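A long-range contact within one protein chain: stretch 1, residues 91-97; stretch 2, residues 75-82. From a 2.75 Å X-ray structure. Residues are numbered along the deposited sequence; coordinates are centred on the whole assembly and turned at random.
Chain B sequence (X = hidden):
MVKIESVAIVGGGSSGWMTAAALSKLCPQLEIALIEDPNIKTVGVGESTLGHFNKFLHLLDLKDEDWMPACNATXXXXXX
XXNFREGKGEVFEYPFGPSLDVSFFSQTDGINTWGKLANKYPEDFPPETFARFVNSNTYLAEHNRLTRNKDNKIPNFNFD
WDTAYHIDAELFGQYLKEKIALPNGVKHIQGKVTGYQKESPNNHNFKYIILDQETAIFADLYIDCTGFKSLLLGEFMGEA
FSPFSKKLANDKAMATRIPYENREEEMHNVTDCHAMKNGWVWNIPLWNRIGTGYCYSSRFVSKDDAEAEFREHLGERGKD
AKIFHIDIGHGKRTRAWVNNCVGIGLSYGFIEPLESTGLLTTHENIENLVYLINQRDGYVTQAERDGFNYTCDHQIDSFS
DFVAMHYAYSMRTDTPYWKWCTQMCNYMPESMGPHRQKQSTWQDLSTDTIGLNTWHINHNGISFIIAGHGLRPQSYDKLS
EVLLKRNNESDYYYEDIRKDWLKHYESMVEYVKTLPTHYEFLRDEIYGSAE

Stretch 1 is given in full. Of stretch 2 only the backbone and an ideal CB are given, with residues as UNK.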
ATOM      1  N   VAL B  91     -20.131   1.720  30.707  1.00 55.50           N
ATOM      2  CA  VAL B  91     -20.292   2.815  29.710  1.00 53.93           C
ATOM      3  C   VAL B  91     -18.915   3.248  29.206  1.00 52.04           C
ATOM      4  O   VAL B  91     -17.972   3.271  29.986  1.00 53.73           O
ATOM      5  CB  VAL B  91     -21.052   4.002  30.325  1.00 53.41           C
ATOM      6  CG1 VAL B  91     -21.311   5.080  29.287  1.00 54.55           C
ATOM      7  CG2 VAL B  91     -22.347   3.566  30.979  1.00 54.81           C
ATOM      8  N   PHE B  92     -18.830   3.577  27.927  1.00 51.20           N
ATOM      9  CA  PHE B  92     -17.666   4.263  27.333  1.00 51.93           C
ATOM     10  C   PHE B  92     -18.169   5.186  26.229  1.00 53.70           C
ATOM     11  O   PHE B  92     -19.291   4.987  25.740  1.00 54.24           O
ATOM     12  CB  PHE B  92     -16.608   3.253  26.898  1.00 51.50           C
ATOM     13  CG  PHE B  92     -16.996   2.286  25.812  1.00 52.37           C
ATOM     14  CD1 PHE B  92     -16.779   2.590  24.475  1.00 54.62           C
ATOM     15  CD2 PHE B  92     -17.493   1.035  26.123  1.00 53.23           C
ATOM     16  CE1 PHE B  92     -17.092   1.679  23.472  1.00 53.27           C
ATOM     17  CE2 PHE B  92     -17.808   0.129  25.121  1.00 53.96           C
ATOM     18  CZ  PHE B  92     -17.619   0.458  23.800  1.00 53.68           C
ATOM     19  N   GLU B  93     -17.373   6.203  25.897  1.00 54.14           N
ATOM     20  CA  GLU B  93     -17.757   7.227  24.903  1.00 53.81           C
ATOM     21  C   GLU B  93     -16.844   7.105  23.682  1.00 54.67           C
ATOM     22  O   GLU B  93     -15.678   6.657  23.822  1.00 56.69           O
ATOM     23  CB  GLU B  93     -17.674   8.615  25.525  1.00 56.96           C
ATOM     24  CG  GLU B  93     -18.322   8.715  26.898  1.00 59.58           C
ATOM     25  CD  GLU B  93     -19.785   9.131  26.953  1.00 59.40           C
ATOM     26  OE1 GLU B  93     -20.345   9.553  25.899  1.00 59.28           O
ATOM     27  OE2 GLU B  93     -20.368   9.041  28.065  1.00 57.32           O
ATOM     28  N   TYR B  94     -17.407   7.443  22.524  1.00 54.37           N
ATOM     29  CA  TYR B  94     -16.690   7.947  21.326  1.00 50.74           C
ATOM     30  C   TYR B  94     -17.087   9.411  21.184  1.00 49.86           C
ATOM     31  O   TYR B  94     -18.092   9.716  20.552  1.00 47.43           O
ATOM     32  CB  TYR B  94     -17.037   7.114  20.088  1.00 50.79           C
ATOM     33  CG  TYR B  94     -16.311   7.500  18.828  1.00 52.21           C
ATOM     34  CD1 TYR B  94     -15.133   8.231  18.886  1.00 55.10           C
ATOM     35  CD2 TYR B  94     -16.788   7.139  17.573  1.00 52.84           C
ATOM     36  CE1 TYR B  94     -14.441   8.576  17.735  1.00 54.79           C
ATOM     37  CE2 TYR B  94     -16.104   7.472  16.415  1.00 52.60           C
ATOM     38  CZ  TYR B  94     -14.932   8.202  16.498  1.00 53.77           C
ATOM     39  OH  TYR B  94     -14.225   8.551  15.385  1.00 58.69           O
ATOM     40  N   PRO B  95     -16.341  10.347  21.825  1.00 50.54           N
ATOM     41  CA  PRO B  95     -16.639  11.780  21.745  1.00 49.36           C
ATOM     42  C   PRO B  95     -16.162  12.350  20.409  1.00 49.61           C
ATOM     43  O   PRO B  95     -15.253  11.783  19.861  1.00 48.93           O
ATOM     44  CB  PRO B  95     -15.828  12.354  22.905  1.00 49.40           C
ATOM     45  CG  PRO B  95     -14.615  11.469  22.942  1.00 49.60           C
ATOM     46  CD  PRO B  95     -15.145  10.085  22.639  1.00 49.10           C
ATOM     47  N   PHE B  96     -16.759  13.440  19.922  1.00 52.38           N
ATOM     48  CA  PHE B  96     -16.361  14.114  18.658  1.00 54.90           C
ATOM     49  C   PHE B  96     -15.077  14.916  18.897  1.00 55.91           C
ATOM     50  O   PHE B  96     -14.882  15.527  19.968  1.00 57.99           O
ATOM     51  CB  PHE B  96     -17.484  15.004  18.141  1.00 57.57           C
ATOM     52  CG  PHE B  96     -18.587  14.242  17.467  1.00 60.33           C
ATOM     53  CD1 PHE B  96     -18.339  13.516  16.313  1.00 61.45           C
ATOM     54  CD2 PHE B  96     -19.872  14.249  17.981  1.00 66.09           C
ATOM     55  CE1 PHE B  96     -19.355  12.808  15.679  1.00 64.02           C
ATOM     56  CE2 PHE B  96     -20.891  13.540  17.349  1.00 66.56           C
ATOM     57  CZ  PHE B  96     -20.631  12.802  16.204  1.00 65.91           C
ATOM     58  N   GLY B  97     -14.196  14.891  17.906  1.00 56.35           N
ATOM     59  CA  GLY B  97     -12.878  15.532  17.976  1.00 58.32           C
ATOM     60  C   GLY B  97     -12.106  15.316  16.685  1.00 60.57           C
ATOM     61  O   GLY B  97     -12.072  14.207  16.154  1.00 55.34           O
ATOM     62  N   UNK B  75     -28.376  19.100  20.582  1.00 55.59           N
ATOM     63  CA  UNK B  75     -26.915  18.982  20.333  1.00 54.28           C
ATOM     64  C   UNK B  75     -26.439  17.590  20.741  1.00 51.31           C
ATOM     65  O   UNK B  75     -27.066  16.947  21.599  1.00 51.30           O
ATOM     66  CB  UNK B  75     -26.136  20.052  21.100  1.00 54.28           C
ATOM     67  N   UNK B  76     -25.337  17.168  20.126  1.00 50.89           N
ATOM     68  CA  UNK B  76     -24.718  15.833  20.316  1.00 49.96           C
ATOM     69  C   UNK B  76     -23.187  15.969  20.319  1.00 50.13           C
ATOM     70  O   UNK B  76     -22.622  16.374  19.281  1.00 51.44           O
ATOM     71  CB  UNK B  76     -25.162  14.864  19.218  1.00 49.96           C
ATOM     72  N   UNK B  77     -22.551  15.603  21.432  1.00 49.82           N
ATOM     73  CA  UNK B  77     -21.094  15.789  21.653  1.00 52.21           C
ATOM     74  C   UNK B  77     -20.363  14.438  21.629  1.00 53.94           C
ATOM     75  O   UNK B  77     -19.122  14.455  21.539  1.00 59.39           O
ATOM     76  CB  UNK B  77     -20.839  16.494  22.987  1.00 52.21           C
ATOM     77  N   UNK B  78     -21.084  13.321  21.681  1.00 51.91           N
ATOM     78  CA  UNK B  78     -20.512  11.966  21.835  1.00 52.25           C
ATOM     79  C   UNK B  78     -21.545  10.897  21.464  1.00 53.96           C
ATOM     80  O   UNK B  78     -22.757  11.163  21.588  1.00 52.52           O
ATOM     81  CB  UNK B  78     -20.026  11.747  23.269  1.00 52.25           C
ATOM     82  N   UNK B  79     -21.069   9.729  21.020  1.00 55.46           N
ATOM     83  CA  UNK B  79     -21.839   8.450  21.046  1.00 55.66           C
ATOM     84  C   UNK B  79     -21.442   7.716  22.324  1.00 53.70           C
ATOM     85  O   UNK B  79     -20.241   7.487  22.536  1.00 51.70           O
ATOM     86  CB  UNK B  79     -21.565   7.588  19.812  1.00 55.66           C
ATOM     87  N   UNK B  80     -22.429   7.348  23.132  1.00 52.82           N
ATOM     88  CA  UNK B  80     -22.238   6.611  24.404  1.00 52.43           C
ATOM     89  C   UNK B  80     -22.593   5.140  24.164  1.00 53.93           C
ATOM     90  O   UNK B  80     -23.620   4.877  23.527  1.00 54.27           O
ATOM     91  CB  UNK B  80     -23.096   7.200  25.526  1.00 52.43           C
ATOM     92  N   UNK B  81     -21.763   4.221  24.657  1.00 55.63           N
ATOM     93  CA  UNK B  81     -21.967   2.752  24.560  1.00 54.53           C
ATOM     94  C   UNK B  81     -22.171   2.192  25.967  1.00 51.74           C
ATOM     95  O   UNK B  81     -21.189   1.976  26.706  1.00 50.07           O
ATOM     96  CB  UNK B  81     -20.781   2.067  23.878  1.00 54.53           C
ATOM     97  N   UNK B  82     -23.439   1.986  26.316  1.00 52.06           N
ATOM     98  CA  UNK B  82     -23.880   1.271  27.539  1.00 53.24           C
ATOM     99  C   UNK B  82     -24.053  -0.211  27.196  1.00 51.32           C
ATOM    100  O   UNK B  82     -24.617  -0.510  26.135  1.00 48.61           O
ATOM    101  CB  UNK B  82     -25.184   1.854  28.088  1.00 53.24           C
TER

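The two strands run antiparallel, and their backbones fix the register: position 81 pairs with Phe92 and position 79 with Tyr94, each through two hydrogen bonds, so side chains alternate between the face of Phe92 and Tyr94 and the face of Val91, Glu93 and Pro95.

At position 75 the ideal CB has nothing of stretch 1 within reach, so this contact sets no preference; the residue is Tyr75. Position 76 points its CB sideways, 4.8 Å from Phe96 CE2. A long side chain, aliphatic or basic, could run along that ring. Lys76 does so fully extended, all four chi angles t, bringing NZ to 3.7 Å from Phe96 CZ, at the ring edge.

Position 77 turns its CB away, and phi/psi of -109/-13 breaks the strand, so the backbone does the work: its O accepts from Phe96 N at 3.0 Å, nearly straight. Many residues would serve; it is Asn77.

Position 78 is tight. Its CB lies 3.4 Å from Glu93 OE1 and 3.7 Å from Pro95 CA, which favours something small, preferably a donor for the carboxylate, such as serine or threonine. Ser78, with chi1 t, donates from OG to Glu93 OE1 at 2.9 Å.

Position 79 points to the same side of the sheet as Tyr94, its CB 4.1 Å from Tyr94 O. With extended angles of -95/126, a beta-branched or other apolar residue fits. Ile79 holds Tyr94 mainly through its backbone: N donates to Tyr94 O at 3.0 Å, and O accepts from Tyr94 N at 2.8 Å.

Position 80 returns to the face of Glu93, with CB 3.6 Å from Glu93 OE1 and Val91 CG1 nearby. A negative charge beside an apolar methyl calls for lysine or arginine. Arg80 answers both: its CG packs 3.5 Å from Val91 CG1, while NE and NH2 each donate to Glu93 OE2 at 2.8 Å, closing a salt bridge. Glu93 thus receives Ser78 on one carboxylate oxygen and Arg80 on the other.

Position 81 places its CB 3.5 Å from Phe92 CZ, over the ring face. A large apolar side chain, aromatic or aliphatic, would suit. Phe81 makes a CH-pi contact from CB, 3.7 Å from the Phe92 ring centroid; its own ring, chi1 m, lies slid apart from that of Phe92, and its CE2 reaches 4.1 Å from Tyr94 CB.

Position 82 has its CB 4.4 Å from Val91 CG2, a loose fit open to valine, isoleucine or threonine. Thr82 sets OG1 3.7 Å from Val91 CG2.

Stretch 2 75-82: YKNSIRFT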
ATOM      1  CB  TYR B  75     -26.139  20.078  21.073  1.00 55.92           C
ATOM      2  CG  TYR B  75     -26.190  21.435  20.423  1.00 56.08           C
ATOM      3  CD1 TYR B  75     -25.603  21.645  19.184  1.00 55.88           C
ATOM      4  CD2 TYR B  75     -26.794  22.515  21.041  1.00 56.71           C
ATOM      5  CE1 TYR B  75     -25.613  22.889  18.575  1.00 56.17           C
ATOM      6  CE2 TYR B  75     -26.808  23.765  20.445  1.00 56.94           C
ATOM      7  CZ  TYR B  75     -26.220  23.950  19.208  1.00 56.07           C
ATOM      8  OH  TYR B  75     -26.232  25.161  18.595  1.00 55.55           O
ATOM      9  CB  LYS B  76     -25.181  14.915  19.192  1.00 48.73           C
ATOM     10  CG  LYS B  76     -24.689  13.483  19.301  1.00 49.21           C
ATOM     11  CD  LYS B  76     -24.657  12.791  17.961  1.00 50.78           C
ATOM     12  CE  LYS B  76     -23.905  11.490  18.010  1.00 51.06           C
ATOM     13  NZ  LYS B  76     -23.762  10.938  16.649  1.00 52.77           N
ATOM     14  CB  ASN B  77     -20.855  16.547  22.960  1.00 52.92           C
ATOM     15  CG  ASN B  77     -21.243  18.004  22.854  1.00 52.67           C
ATOM     16  OD1 ASN B  77     -22.428  18.325  22.804  1.00 53.16           O
ATOM     17  ND2 ASN B  77     -20.254  18.884  22.782  1.00 51.89           N
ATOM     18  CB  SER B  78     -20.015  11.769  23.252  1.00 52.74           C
ATOM     19  OG  SER B  78     -19.338  10.525  23.381  1.00 54.11           O
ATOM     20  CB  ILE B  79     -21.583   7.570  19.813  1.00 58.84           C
ATOM     21  CG1 ILE B  79     -21.717   8.351  18.506  1.00 62.92           C
ATOM     22  CG2 ILE B  79     -22.514   6.373  19.831  1.00 59.72           C
ATOM     23  CD1 ILE B  79     -21.413   7.531  17.273  1.00 67.03           C
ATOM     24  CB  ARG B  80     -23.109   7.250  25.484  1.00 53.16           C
ATOM     25  CG  ARG B  80     -23.229   6.424  26.748  1.00 53.73           C
ATOM     26  CD  ARG B  80     -23.877   7.229  27.845  1.00 54.67           C
ATOM     27  NE  ARG B  80     -23.037   8.376  28.145  1.00 53.20           N
ATOM     28  CZ  ARG B  80     -23.457   9.517  28.668  1.00 52.54           C
ATOM     29  NH1 ARG B  80     -24.724   9.685  28.977  1.00 54.48           N
ATOM     30  NH2 ARG B  80     -22.598  10.496  28.886  1.00 54.88           N
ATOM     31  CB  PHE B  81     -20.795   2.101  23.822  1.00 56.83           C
ATOM     32  CG  PHE B  81     -20.657   2.578  22.396  1.00 57.84           C
ATOM     33  CD1 PHE B  81     -21.502   2.104  21.401  1.00 58.87           C
ATOM     34  CD2 PHE B  81     -19.705   3.530  22.050  1.00 56.87           C
ATOM     35  CE1 PHE B  81     -21.381   2.557  20.094  1.00 59.64           C
ATOM     36  CE2 PHE B  81     -19.581   3.975  20.741  1.00 55.80           C
ATOM     37  CZ  PHE B  81     -20.421   3.494  19.765  1.00 56.69           C
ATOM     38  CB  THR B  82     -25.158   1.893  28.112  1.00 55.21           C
ATOM     39  OG1 THR B  82     -24.921   3.302  28.274  1.00 55.72           O
ATOM     40  CG2 THR B  82     -25.597   1.254  29.412  1.00 55.45           C
TER
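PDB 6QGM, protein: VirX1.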